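Local coordinates for protein glucoamylase (Thermoanaerobacterium thermosaccharolyticum, PDB 1LF6) that hydrolyses terminal alpha-1,4-linked glucose units successively from the non-reducing ends of starch-like glucans, probably releasing beta-D-glucose, at residues 343-348 and 653-657; 302-306 and 351-357; 185-189 and 252-258; 55-59 and 88-92. One frame throughout, in Å; residues are numbered along the deposited sequence.

Contact 1. Residues 343-348 and 653-657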
loop_
_atom_site.group_PDB
_atom_site.type_symbol
_atom_site.label_atom_id
_atom_site.label_comp_id
_atom_site.label_asym_id
_atom_site.label_seq_id
_atom_site.Cartn_x
_atom_site.Cartn_y
_atom_site.Cartn_z
ATOM N N ARG A 343 9.866 -9.753 -2.500
ATOM C CA ARG A 343 9.988 -9.716 -1.045
ATOM C C ARG A 343 8.637 -9.434 -0.394
ATOM O O ARG A 343 8.150 -10.231 0.408
ATOM C CB ARG A 343 11.027 -8.655 -0.630
ATOM C CG ARG A 343 11.122 -8.398 0.877
ATOM C CD ARG A 343 12.204 -7.366 1.210
ATOM N NE ARG A 343 12.202 -6.251 0.258
ATOM C CZ ARG A 343 13.073 -6.112 -0.734
ATOM N NH1 ARG A 343 14.035 -7.008 -0.911
ATOM N NH2 ARG A 343 12.971 -5.084 -1.559
ATOM N N ASP A 344 8.026 -8.312 -0.749
ATOM C CA ASP A 344 6.731 -7.962 -0.176
ATOM C C ASP A 344 5.684 -9.039 -0.449
ATOM O O ASP A 344 4.921 -9.407 0.438
ATOM C CB ASP A 344 6.254 -6.609 -0.721
ATOM C CG ASP A 344 7.176 -5.465 -0.319
ATOM O OD1 ASP A 344 6.683 -4.444 0.205
ATOM O OD2 ASP A 344 8.396 -5.598 -0.524
ATOM N N LEU A 345 5.658 -9.550 -1.676
ATOM C CA LEU A 345 4.698 -10.583 -2.056
ATOM C C LEU A 345 4.874 -11.820 -1.172
ATOM O O LEU A 345 3.901 -12.422 -0.716
ATOM C CB LEU A 345 4.893 -10.941 -3.536
ATOM C CG LEU A 345 3.889 -11.863 -4.232
ATOM C CD1 LEU A 345 2.480 -11.297 -4.101
ATOM C CD2 LEU A 345 4.268 -11.998 -5.703
ATOM N N TYR A 346 6.127 -12.184 -0.934
ATOM C CA TYR A 346 6.478 -13.328 -0.096
ATOM C C TYR A 346 5.864 -13.179 1.291
ATOM O O TYR A 346 5.233 -14.101 1.813
ATOM C CB TYR A 346 8.010 -13.419 0.009
ATOM C CG TYR A 346 8.551 -14.320 1.103
ATOM C CD1 TYR A 346 8.443 -15.711 1.019
ATOM C CD2 TYR A 346 9.193 -13.777 2.218
ATOM C CE1 TYR A 346 8.966 -16.540 2.019
ATOM C CE2 TYR A 346 9.716 -14.595 3.221
ATOM C CZ TYR A 346 9.600 -15.974 3.115
ATOM O OH TYR A 346 10.120 -16.780 4.103
ATOM N N HIS A 347 6.049 -12.006 1.884
ATOM C CA HIS A 347 5.523 -11.737 3.213
ATOM C C HIS A 347 3.999 -11.725 3.213
ATOM O O HIS A 347 3.366 -12.256 4.127
ATOM C CB HIS A 347 6.092 -10.412 3.719
ATOM C CG HIS A 347 7.567 -10.465 3.983
ATOM N ND1 HIS A 347 8.126 -11.335 4.898
ATOM C CD2 HIS A 347 8.600 -9.778 3.439
ATOM C CE1 HIS A 347 9.437 -11.179 4.908
ATOM N NE2 HIS A 347 9.752 -10.239 4.031
ATOM N N VAL A 348 3.413 -11.127 2.182
ATOM C CA VAL A 348 1.962 -11.071 2.059
ATOM C C VAL A 348 1.444 -12.514 1.957
ATOM O O VAL A 348 0.488 -12.885 2.626
ATOM C CB VAL A 348 1.548 -10.246 0.807
ATOM C CG1 VAL A 348 0.050 -10.447 0.499
ATOM C CG2 VAL A 348 1.833 -8.760 1.056
ATOM N N ASN A 653 1.359 -2.783 2.893
ATOM C CA ASN A 653 0.917 -4.170 2.902
ATOM C C ASN A 653 1.816 -5.136 3.660
ATOM O O ASN A 653 1.327 -6.026 4.354
ATOM C CB ASN A 653 0.687 -4.642 1.465
ATOM C CG ASN A 653 -0.463 -3.898 0.794
ATOM O OD1 ASN A 653 -1.363 -3.390 1.474
ATOM N ND2 ASN A 653 -0.449 -3.839 -0.530
ATOM N N TRP A 654 3.124 -4.955 3.540
ATOM C CA TRP A 654 4.077 -5.801 4.239
ATOM C C TRP A 654 3.900 -5.662 5.760
ATOM O O TRP A 654 3.996 -6.653 6.503
ATOM C CB TRP A 654 5.493 -5.411 3.801
ATOM C CG TRP A 654 6.614 -6.204 4.397
ATOM C CD1 TRP A 654 6.522 -7.276 5.242
ATOM C CD2 TRP A 654 8.009 -5.948 4.224
ATOM N NE1 TRP A 654 7.779 -7.701 5.608
ATOM C CE2 TRP A 654 8.710 -6.902 4.997
ATOM C CE3 TRP A 654 8.739 -5.003 3.488
ATOM C CZ2 TRP A 654 10.106 -6.934 5.055
ATOM C CZ3 TRP A 654 10.122 -5.034 3.547
ATOM C CH2 TRP A 654 10.793 -5.995 4.325
ATOM N N ALA A 655 3.624 -4.445 6.224
ATOM C CA ALA A 655 3.435 -4.214 7.653
ATOM C C ALA A 655 2.154 -4.889 8.161
ATOM O O ALA A 655 2.114 -5.414 9.272
ATOM C CB ALA A 655 3.390 -2.721 7.938
ATOM N N HIS A 656 1.103 -4.862 7.353
ATOM C CA HIS A 656 -0.145 -5.505 7.741
ATOM C C HIS A 656 0.048 -7.014 7.759
ATOM O O HIS A 656 -0.512 -7.711 8.605
ATOM C CB HIS A 656 -1.267 -5.103 6.783
ATOM C CG HIS A 656 -1.891 -3.785 7.125
ATOM N ND1 HIS A 656 -2.762 -3.633 8.184
ATOM C CD2 HIS A 656 -1.705 -2.547 6.611
ATOM C CE1 HIS A 656 -3.080 -2.355 8.311
ATOM N NE2 HIS A 656 -2.451 -1.675 7.369
ATOM N N ALA A 657 0.856 -7.510 6.827
ATOM C CA ALA A 657 1.143 -8.934 6.751
ATOM C C ALA A 657 1.938 -9.317 7.995
ATOM O O ALA A 657 1.700 -10.363 8.606
ATOM C CB ALA A 657 1.945 -9.242 5.485
HETATM O O HOH W 1 4.281 -3.784 1.222
#
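Within the (alpha/alpha) barrel of this family 15 glycosidase, His347 and Trp654 stack between two helical segments that run in roughly the same direction, their axes 8.7 Å apart at 29°. The pair is an offset stack: imidazole and indole planes differ by only 7°, and the imidazole centroid is 4.0 Å from that of the indole five-membered ring. Overlap is eccentric, with His347 CD2 3.1 Å from Trp654 NE1, toward the rim of each ring. Tyr346 CD2 meets the other face of the imidazole, which is therefore held flat from both sides.

Trp654, with CG anti to the backbone N (chi1 -179°), stretches back toward the start of segment 343-348, where its CH2 meets Arg343 CD at 3.7 Å. Near the base of the Trp654 side chain a water joins the two helices, donating to Asp344 OD1 (2.7 Å) and accepting from Trp654 N (2.8 Å), an amide of the first helical turn. Farther along, Ala657 CB packs 3.6 Å from His347 O.

The guanidinium of Arg343 is engaged by Asp396 and Gln394 and makes a weak, long ion pair with Glu438, the probable proton donor, which places the contact close to the probable active site. Around it, helix 395-407 receives Tyr346, helix 358-375 receives Leu345, and helix 296-306 packs on Val348 and Asn653.

Contact 2. Residues 302-306 and 351-357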
loop_
_atom_site.group_PDB
_atom_site.type_symbol
_atom_site.label_atom_id
_atom_site.label_comp_id
_atom_site.label_asym_id
_atom_site.label_seq_id
_atom_site.Cartn_x
_atom_site.Cartn_y
_atom_site.Cartn_z
ATOM N N MET A 302 -6.246 -8.488 6.686
ATOM C CA MET A 302 -6.449 -9.501 5.659
ATOM C C MET A 302 -7.275 -9.022 4.464
ATOM O O MET A 302 -7.028 -9.439 3.333
ATOM C CB MET A 302 -7.071 -10.764 6.267
ATOM C CG MET A 302 -6.134 -11.529 7.208
ATOM S SD MET A 302 -4.487 -11.801 6.519
ATOM C CE MET A 302 -4.875 -12.671 4.988
ATOM N N MET A 303 -8.248 -8.147 4.701
ATOM C CA MET A 303 -9.065 -7.634 3.606
ATOM C C MET A 303 -8.218 -6.684 2.762
ATOM O O MET A 303 -8.268 -6.712 1.526
ATOM C CB MET A 303 -10.290 -6.890 4.145
ATOM C CG MET A 303 -11.203 -7.760 4.998
ATOM S SD MET A 303 -12.768 -6.977 5.441
ATOM C CE MET A 303 -13.831 -7.868 4.457
ATOM N N ILE A 304 -7.442 -5.844 3.439
ATOM C CA ILE A 304 -6.576 -4.898 2.751
ATOM C C ILE A 304 -5.630 -5.662 1.828
ATOM O O ILE A 304 -5.443 -5.278 0.674
ATOM C CB ILE A 304 -5.756 -4.044 3.755
ATOM C CG1 ILE A 304 -6.679 -3.057 4.465
ATOM C CG2 ILE A 304 -4.629 -3.303 3.029
ATOM C CD1 ILE A 304 -5.982 -2.217 5.513
ATOM N N LEU A 305 -5.047 -6.751 2.325
ATOM C CA LEU A 305 -4.136 -7.549 1.506
ATOM C C LEU A 305 -4.917 -8.142 0.342
ATOM O O LEU A 305 -4.503 -8.064 -0.813
ATOM C CB LEU A 305 -3.504 -8.674 2.339
ATOM C CG LEU A 305 -2.611 -8.224 3.501
ATOM C CD1 LEU A 305 -2.016 -9.443 4.187
ATOM C CD2 LEU A 305 -1.500 -7.299 2.986
ATOM N N LYS A 306 -6.064 -8.729 0.662
ATOM C CA LYS A 306 -6.923 -9.337 -0.341
ATOM C C LYS A 306 -7.269 -8.318 -1.425
ATOM O O LYS A 306 -7.321 -8.646 -2.606
ATOM C CB LYS A 306 -8.202 -9.840 0.326
ATOM C CG LYS A 306 -8.548 -11.266 -0.016
ATOM C CD LYS A 306 -8.897 -11.406 -1.468
ATOM C CE LYS A 306 -9.110 -12.862 -1.855
ATOM N NZ LYS A 306 -9.502 -12.915 -3.280
ATOM N N ALA A 351 1.181 -14.213 5.206
ATOM C CA ALA A 351 0.027 -13.791 5.998
ATOM C C ALA A 351 -1.196 -14.572 5.509
ATOM O O ALA A 351 -1.987 -15.056 6.310
ATOM C CB ALA A 351 -0.206 -12.292 5.837
ATOM N N PHE A 352 -1.349 -14.692 4.191
ATOM C CA PHE A 352 -2.473 -15.447 3.649
ATOM C C PHE A 352 -2.412 -16.885 4.163
ATOM O O PHE A 352 -3.433 -17.469 4.506
ATOM C CB PHE A 352 -2.442 -15.448 2.110
ATOM C CG PHE A 352 -3.010 -14.201 1.486
ATOM C CD1 PHE A 352 -4.293 -13.767 1.814
ATOM C CD2 PHE A 352 -2.277 -13.476 0.551
ATOM C CE1 PHE A 352 -4.842 -12.626 1.216
ATOM C CE2 PHE A 352 -2.815 -12.334 -0.054
ATOM C CZ PHE A 352 -4.097 -11.911 0.280
ATOM N N ILE A 353 -1.211 -17.452 4.212
ATOM C CA ILE A 353 -1.043 -18.817 4.700
ATOM C C ILE A 353 -1.489 -18.907 6.151
ATOM O O ILE A 353 -2.289 -19.768 6.511
ATOM C CB ILE A 353 0.425 -19.282 4.612
ATOM C CG1 ILE A 353 0.864 -19.354 3.145
ATOM C CG2 ILE A 353 0.581 -20.648 5.276
ATOM C CD1 ILE A 353 0.047 -20.311 2.314
ATOM N N ALA A 354 -0.968 -18.004 6.976
ATOM C CA ALA A 354 -1.293 -17.971 8.393
ATOM C C ALA A 354 -2.783 -17.781 8.641
ATOM O O ALA A 354 -3.321 -18.256 9.648
ATOM C CB ALA A 354 -0.518 -16.855 9.073
ATOM N N ALA A 355 -3.440 -17.073 7.728
ATOM C CA ALA A 355 -4.868 -16.792 7.838
ATOM C C ALA A 355 -5.742 -17.915 7.276
ATOM O O ALA A 355 -6.949 -17.939 7.510
ATOM C CB ALA A 355 -5.189 -15.477 7.129
ATOM N N GLY A 356 -5.138 -18.835 6.533
ATOM C CA GLY A 356 -5.900 -19.935 5.972
ATOM C C GLY A 356 -6.290 -19.756 4.516
ATOM O O GLY A 356 -6.910 -20.645 3.929
ATOM N N ASP A 357 -5.941 -18.618 3.926
ATOM C CA ASP A 357 -6.255 -18.366 2.521
ATOM C C ASP A 357 -5.080 -18.840 1.672
ATOM O O ASP A 357 -4.313 -18.042 1.120
ATOM C CB ASP A 357 -6.513 -16.874 2.287
ATOM C CG ASP A 357 -6.891 -16.562 0.844
ATOM O OD1 ASP A 357 -7.089 -15.368 0.540
ATOM O OD2 ASP A 357 -6.991 -17.501 0.019
#
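The side chains of Met302 and Phe352 overlap head to tail, each running toward the other's helix, and the methionine methyl does most of the touching. Bends at chi2 (-48°) and chi3 (-57°) curl the Met302 chain back on itself, bringing CE to 3.4 Å from Phe352 CD1, obliquely to the ring. The same methyl lies 3.5 Å from Ala355 CB, so it is wedged between an aromatic ring and the last turn of the opposing helix. Leu305 addresses the other end of the ring, its CB 3.9 Å from Phe352 CZ, while its CD1 reaches Ala351 CB at 3.8 Å. Lys306 crosses the phenyl group at about a right angle; its backbone N stands at the ring edge, near the plane, 3.8 Å from Phe352 CZ.

These residues join helices 296-306 and 342-355 of the (alpha/alpha) barrel, whose short segments run at 129° with axes 11.1 Å apart, a separation bridged by long side chains meeting alanines. Helix 342-355 ends in a Schellman motif. Gly356, with positive phi, sends its N to Ile353 O, and Asp357 N makes a weak bond to Phe352 O; a side chain at Gly356 would jam against the preceding carbonyl. Asp357 then serves as N-cap of helix 358-375, its OD1 also bonded to Ser360 and Tyr283. The Lys306 chain passes across this carboxylate at about a right angle, CE 4.0 Å from Asp357 OD1, and the opposite charges remain apart, with Lys306 NZ 5.1 Å from that oxygen.

Contact 3. Residues 185-189 and 252-258. Unlike the reference sequence in segment 252-258: Gln252 (reference Gly).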
loop_
_atom_site.group_PDB
_atom_site.type_symbol
_atom_site.label_atom_id
_atom_site.label_comp_id
_atom_site.label_asym_id
_atom_site.label_seq_id
_atom_site.Cartn_x
_atom_site.Cartn_y
_atom_site.Cartn_z
ATOM N N ASN A 185 -8.041 5.325 -23.817
ATOM C CA ASN A 185 -9.168 4.403 -23.758
ATOM C C ASN A 185 -9.910 4.391 -22.422
ATOM O O ASN A 185 -10.733 3.510 -22.183
ATOM C CB ASN A 185 -8.678 2.992 -24.069
ATOM C CG ASN A 185 -7.583 2.545 -23.125
ATOM O OD1 ASN A 185 -6.524 3.171 -23.042
ATOM N ND2 ASN A 185 -7.833 1.458 -22.400
ATOM N N VAL A 186 -9.633 5.359 -21.554
ATOM C CA VAL A 186 -10.301 5.386 -20.257
ATOM C C VAL A 186 -11.286 6.536 -20.093
ATOM O O VAL A 186 -10.917 7.705 -20.196
ATOM C CB VAL A 186 -9.272 5.451 -19.106
ATOM C CG1 VAL A 186 -9.995 5.457 -17.763
ATOM C CG2 VAL A 186 -8.322 4.268 -19.190
ATOM N N TYR A 187 -12.543 6.196 -19.819
ATOM C CA TYR A 187 -13.596 7.193 -19.637
ATOM C C TYR A 187 -14.240 7.080 -18.259
ATOM O O TYR A 187 -14.389 5.983 -17.718
ATOM C CB TYR A 187 -14.701 7.009 -20.688
ATOM C CG TYR A 187 -14.285 7.241 -22.122
ATOM C CD1 TYR A 187 -14.701 8.380 -22.811
ATOM C CD2 TYR A 187 -13.502 6.309 -22.801
ATOM C CE1 TYR A 187 -14.350 8.586 -24.143
ATOM C CE2 TYR A 187 -13.144 6.505 -24.134
ATOM C CZ TYR A 187 -13.571 7.644 -24.797
ATOM O OH TYR A 187 -13.210 7.836 -26.112
ATOM N N THR A 188 -14.630 8.221 -17.703
ATOM C CA THR A 188 -15.301 8.256 -16.414
ATOM C C THR A 188 -16.590 9.053 -16.567
ATOM O O THR A 188 -16.665 10.004 -17.351
ATOM C CB THR A 188 -14.440 8.921 -15.317
ATOM O OG1 THR A 188 -14.341 10.331 -15.562
ATOM C CG2 THR A 188 -13.046 8.303 -15.291
ATOM N N ALA A 189 -17.605 8.655 -15.811
ATOM C CA ALA A 189 -18.898 9.319 -15.848
ATOM C C ALA A 189 -19.348 9.602 -14.422
ATOM O O ALA A 189 -19.491 8.683 -13.615
ATOM C CB ALA A 189 -19.915 8.432 -16.556
ATOM N N GLN A 252 -14.535 1.977 -21.409
ATOM C CA GLN A 252 -13.558 2.196 -22.473
ATOM C C GLN A 252 -14.178 3.072 -23.563
ATOM O O GLN A 252 -13.618 3.239 -24.649
ATOM C CB GLN A 252 -13.116 0.854 -23.066
ATOM C CG GLN A 252 -12.002 0.955 -24.104
ATOM C CD GLN A 252 -11.691 -0.382 -24.751
ATOM O OE1 GLN A 252 -12.563 -1.005 -25.363
ATOM N NE2 GLN A 252 -10.446 -0.830 -24.621
ATOM N N SER A 253 -15.346 3.627 -23.256
ATOM C CA SER A 253 -16.065 4.489 -24.186
ATOM C C SER A 253 -17.119 5.280 -23.429
ATOM O O SER A 253 -17.436 4.968 -22.281
ATOM C CB SER A 253 -16.740 3.653 -25.281
ATOM O OG SER A 253 -17.810 2.881 -24.761
ATOM N N ASP A 254 -17.656 6.308 -24.075
ATOM C CA ASP A 254 -18.688 7.148 -23.474
ATOM C C ASP A 254 -19.938 6.347 -23.135
ATOM O O ASP A 254 -20.498 6.473 -22.046
ATOM C CB ASP A 254 -19.065 8.278 -24.436
ATOM C CG ASP A 254 -18.437 9.596 -24.055
ATOM O OD1 ASP A 254 -18.468 10.532 -24.880
ATOM O OD2 ASP A 254 -17.921 9.698 -22.921
ATOM N N SER A 255 -20.370 5.521 -24.080
ATOM C CA SER A 255 -21.563 4.710 -23.895
ATOM C C SER A 255 -21.414 3.717 -22.752
ATOM O O SER A 255 -22.336 3.539 -21.955
ATOM C CB SER A 255 -21.893 3.960 -25.187
ATOM O OG SER A 255 -23.133 3.287 -25.067
ATOM N N GLU A 256 -20.254 3.072 -22.668
ATOM C CA GLU A 256 -20.021 2.098 -21.611
ATOM C C GLU A 256 -20.078 2.767 -20.242
ATOM O O GLU A 256 -20.811 2.327 -19.359
ATOM C CB GLU A 256 -18.665 1.409 -21.786
ATOM C CG GLU A 256 -18.595 0.046 -21.103
ATOM C CD GLU A 256 -17.176 -0.485 -20.961
ATOM O OE1 GLU A 256 -16.341 -0.221 -21.850
ATOM O OE2 GLU A 256 -16.900 -1.183 -19.962
ATOM N N ALA A 257 -19.307 3.836 -20.066
ATOM C CA ALA A 257 -19.286 4.545 -18.790
ATOM C C ALA A 257 -20.684 4.993 -18.373
ATOM O O ALA A 257 -21.115 4.737 -17.246
ATOM C CB ALA A 257 -18.354 5.751 -18.875
ATOM N N ALA A 258 -21.390 5.658 -19.285
ATOM C CA ALA A 258 -22.738 6.151 -19.007
ATOM C C ALA A 258 -23.695 5.012 -18.672
ATOM O O ALA A 258 -24.428 5.079 -17.691
ATOM C CB ALA A 258 -23.264 6.939 -20.206
#
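Tyr187 reaches Ser253 because its CG lies anti to the carbonyl carbon (chi1 -64°), which lays the phenol along the chain that leads into helix 254-266. Over one face of the ring comes Ser253 CA, 3.7 Å from the centroid and 24° off the normal, a CH-pi contact; Asp254 N stands higher above the same face, also off centre. Gln252 O approaches obliquely, 3.3 Å from Tyr187 CE2. The carboxylate of Asp254 is steeply inclined to the ring, with OD2 3.5 Å from Tyr187 CD1, and that oxygen is bonded to Tyr169.

The helix start is fixed from within as well: Ser253 OG, at the N-cap, accepts from Glu256 N, and Glu256 OE1 takes Gln252 N at 2.9 Å from above the carboxylate plane. A CA-H...O contact joins the loop before the helix to the residue just ahead of strand 186-192, Gln252 CA lying 3.1 Å from Asn185 O. Farther on, Ala189 CB meets Ala257 CB at 3.9 Å, two small groups that let helix and strand come close. With a serine in place of Tyr187, the backbone at Ser253 would probably lose its aromatic support, leaving a gap under the N-cap.

Strand 186-192 lies between strands 176-183 and 243-251 of an antiparallel sheet, and helix 254-266, which follows the latter, folds back over the sheet, Asp254 touching strand 176-183 and Ala258 strand 166-173.

Contact 4. Residues 55-59 and 88-92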
loop_
_atom_site.group_PDB
_atom_site.type_symbol
_atom_site.label_atom_id
_atom_site.label_comp_id
_atom_site.label_asym_id
_atom_site.label_seq_id
_atom_site.Cartn_x
_atom_site.Cartn_y
_atom_site.Cartn_z
ATOM N N ALA A 55 -8.925 9.730 2.156
ATOM C CA ALA A 55 -7.930 10.555 2.831
ATOM C C ALA A 55 -8.525 11.929 3.124
ATOM O O ALA A 55 -9.256 12.485 2.301
ATOM C CB ALA A 55 -6.678 10.697 1.958
ATOM N N ASN A 56 -8.227 12.457 4.307
ATOM C CA ASN A 56 -8.711 13.769 4.708
ATOM C C ASN A 56 -10.222 13.935 4.559
ATOM O O ASN A 56 -10.700 14.985 4.131
ATOM C CB ASN A 56 -7.975 14.846 3.903
ATOM C CG ASN A 56 -6.486 14.873 4.204
ATOM O OD1 ASN A 56 -5.664 15.145 3.329
ATOM N ND2 ASN A 56 -6.133 14.598 5.451
ATOM N N GLY A 57 -10.961 12.886 4.906
ATOM C CA GLY A 57 -12.410 12.936 4.839
ATOM C C GLY A 57 -13.028 12.843 3.464
ATOM O O GLY A 57 -14.225 13.079 3.300
ATOM N N ALA A 58 -12.236 12.484 2.463
ATOM C CA ALA A 58 -12.777 12.388 1.118
ATOM C C ALA A 58 -12.106 11.325 0.271
ATOM O O ALA A 58 -10.986 10.888 0.545
ATOM C CB ALA A 58 -12.675 13.743 0.423
ATOM N N ILE A 59 -12.820 10.905 -0.759
ATOM C CA ILE A 59 -12.306 9.920 -1.685
ATOM C C ILE A 59 -11.053 10.513 -2.322
ATOM O O ILE A 59 -11.071 11.649 -2.797
ATOM C CB ILE A 59 -13.350 9.623 -2.782
ATOM C CG1 ILE A 59 -14.489 8.791 -2.187
ATOM C CG2 ILE A 59 -12.694 8.942 -3.972
ATOM C CD1 ILE A 59 -15.703 8.663 -3.092
ATOM N N ASP A 88 -13.376 23.995 2.682
ATOM C CA ASP A 88 -13.065 22.787 1.925
ATOM C C ASP A 88 -13.066 21.700 2.992
ATOM O O ASP A 88 -12.249 21.735 3.909
ATOM C CB ASP A 88 -11.679 22.929 1.288
ATOM C CG ASP A 88 -11.212 21.662 0.568
ATOM O OD1 ASP A 88 -10.282 21.775 -0.261
ATOM O OD2 ASP A 88 -11.749 20.564 0.828
ATOM N N GLU A 89 -13.991 20.751 2.886
ATOM C CA GLU A 89 -14.101 19.685 3.879
ATOM C C GLU A 89 -12.780 18.960 4.146
ATOM O O GLU A 89 -12.500 18.580 5.282
ATOM C CB GLU A 89 -15.168 18.664 3.459
ATOM C CG GLU A 89 -14.694 17.639 2.436
ATOM C CD GLU A 89 -15.753 16.601 2.100
ATOM O OE1 GLU A 89 -16.492 16.186 3.017
ATOM O OE2 GLU A 89 -15.833 16.190 0.924
ATOM N N THR A 90 -11.965 18.785 3.107
ATOM C CA THR A 90 -10.694 18.085 3.260
ATOM C C THR A 90 -9.669 18.813 4.123
ATOM O O THR A 90 -8.620 18.256 4.444
ATOM C CB THR A 90 -10.043 17.761 1.885
ATOM O OG1 THR A 90 -9.674 18.973 1.215
ATOM C CG2 THR A 90 -11.009 16.984 1.010
ATOM N N LYS A 91 -9.960 20.049 4.514
ATOM C CA LYS A 91 -9.015 20.791 5.348
ATOM C C LYS A 91 -9.661 21.660 6.418
ATOM O O LYS A 91 -9.003 22.046 7.382
ATOM C CB LYS A 91 -8.112 21.653 4.466
ATOM C CG LYS A 91 -8.862 22.489 3.460
ATOM C CD LYS A 91 -8.238 22.369 2.078
ATOM C CE LYS A 91 -6.821 22.918 2.054
ATOM N NZ LYS A 91 -6.249 22.844 0.683
ATOM N N ASP A 92 -10.946 21.961 6.257
ATOM C CA ASP A 92 -11.641 22.810 7.220
ATOM C C ASP A 92 -12.646 22.060 8.084
ATOM O O ASP A 92 -13.477 22.678 8.753
ATOM C CB ASP A 92 -12.352 23.952 6.492
ATOM C CG ASP A 92 -11.413 24.751 5.611
ATOM O OD1 ASP A 92 -10.305 25.081 6.079
ATOM O OD2 ASP A 92 -11.784 25.050 4.456
#
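The flat carboxylate of Glu89 is set against Gly57 and Ala58, its OE2 4.0 Å from Ala58 CB, whereas that of Asp88 serves Thr90: OG1 and N of Thr90 both reach Asp88 OD2 from the same face, 46° and 38° out of the plane. A third carboxylate, that of Asp92, receives Asp88 N on the anti side of OD2, tilted somewhat from its plane. Here a type I' beta turn, Ala55 to Ala58, closes the hairpin of strands 51-55 and 58-63 and rests on the short, weakly bonded helical turn at about 89-92, capped by Asp88. Positive phi at both Asn56 and Gly57 is what this turn requires.

Thr90 is the residue that meets the turn most fully. Its OG1 lies between the backbone N and the carbonyl carbon (chi1 66°), which gives the hydroxyl to Asp88 and turns CG2 outward to Ala58 CB, 3.7 Å away. Its CA comes 3.2 Å from Asn56 O in a CA-H...O contact, and its carbonyl O is 3.5 Å from Asn56 CB. A glycine here would probably open a gap beside Ala58 and leave Asp88 OD2 with one donor fewer.

Glu89 OE1 and Gly57 O, both acceptors, can lie near each other because Asn111 ND2 donates to both. Lys122 makes a salt bridge to Glu89 OE2 and a hydrogen bond to Gly57 O, and Phe77 N also binds OE2. At the start of the helical turn, Asp88 O accepts twice, from Lys91 N at 2.9 Å and from Asp92 N at 2.7 Å.

How the contacts relate
Contacts 1 and 2 belong to the buried helical barrel and share helix 342-355, one using its beginning and the other its end, their centres about 10 Å apart, touching where Ala657 packs on Ala351 and Asn653 on Leu305. Aromatic stacking and a water mark contact 1, beside the probable catalytic residues; contact 2, away from them, is chiefly apolar. Contacts 3 and 4 lie in the beta-rich N-terminal domain, centres about 27 Å apart, contact 3 on the larger sheet, contact 4 where a hairpin of the other sheet meets a helical turn. Both have a capped helix or helical turn and CA-H...O contacts, but contact 3 is partly buried, whereas contact 4 buries charged groups among lysines.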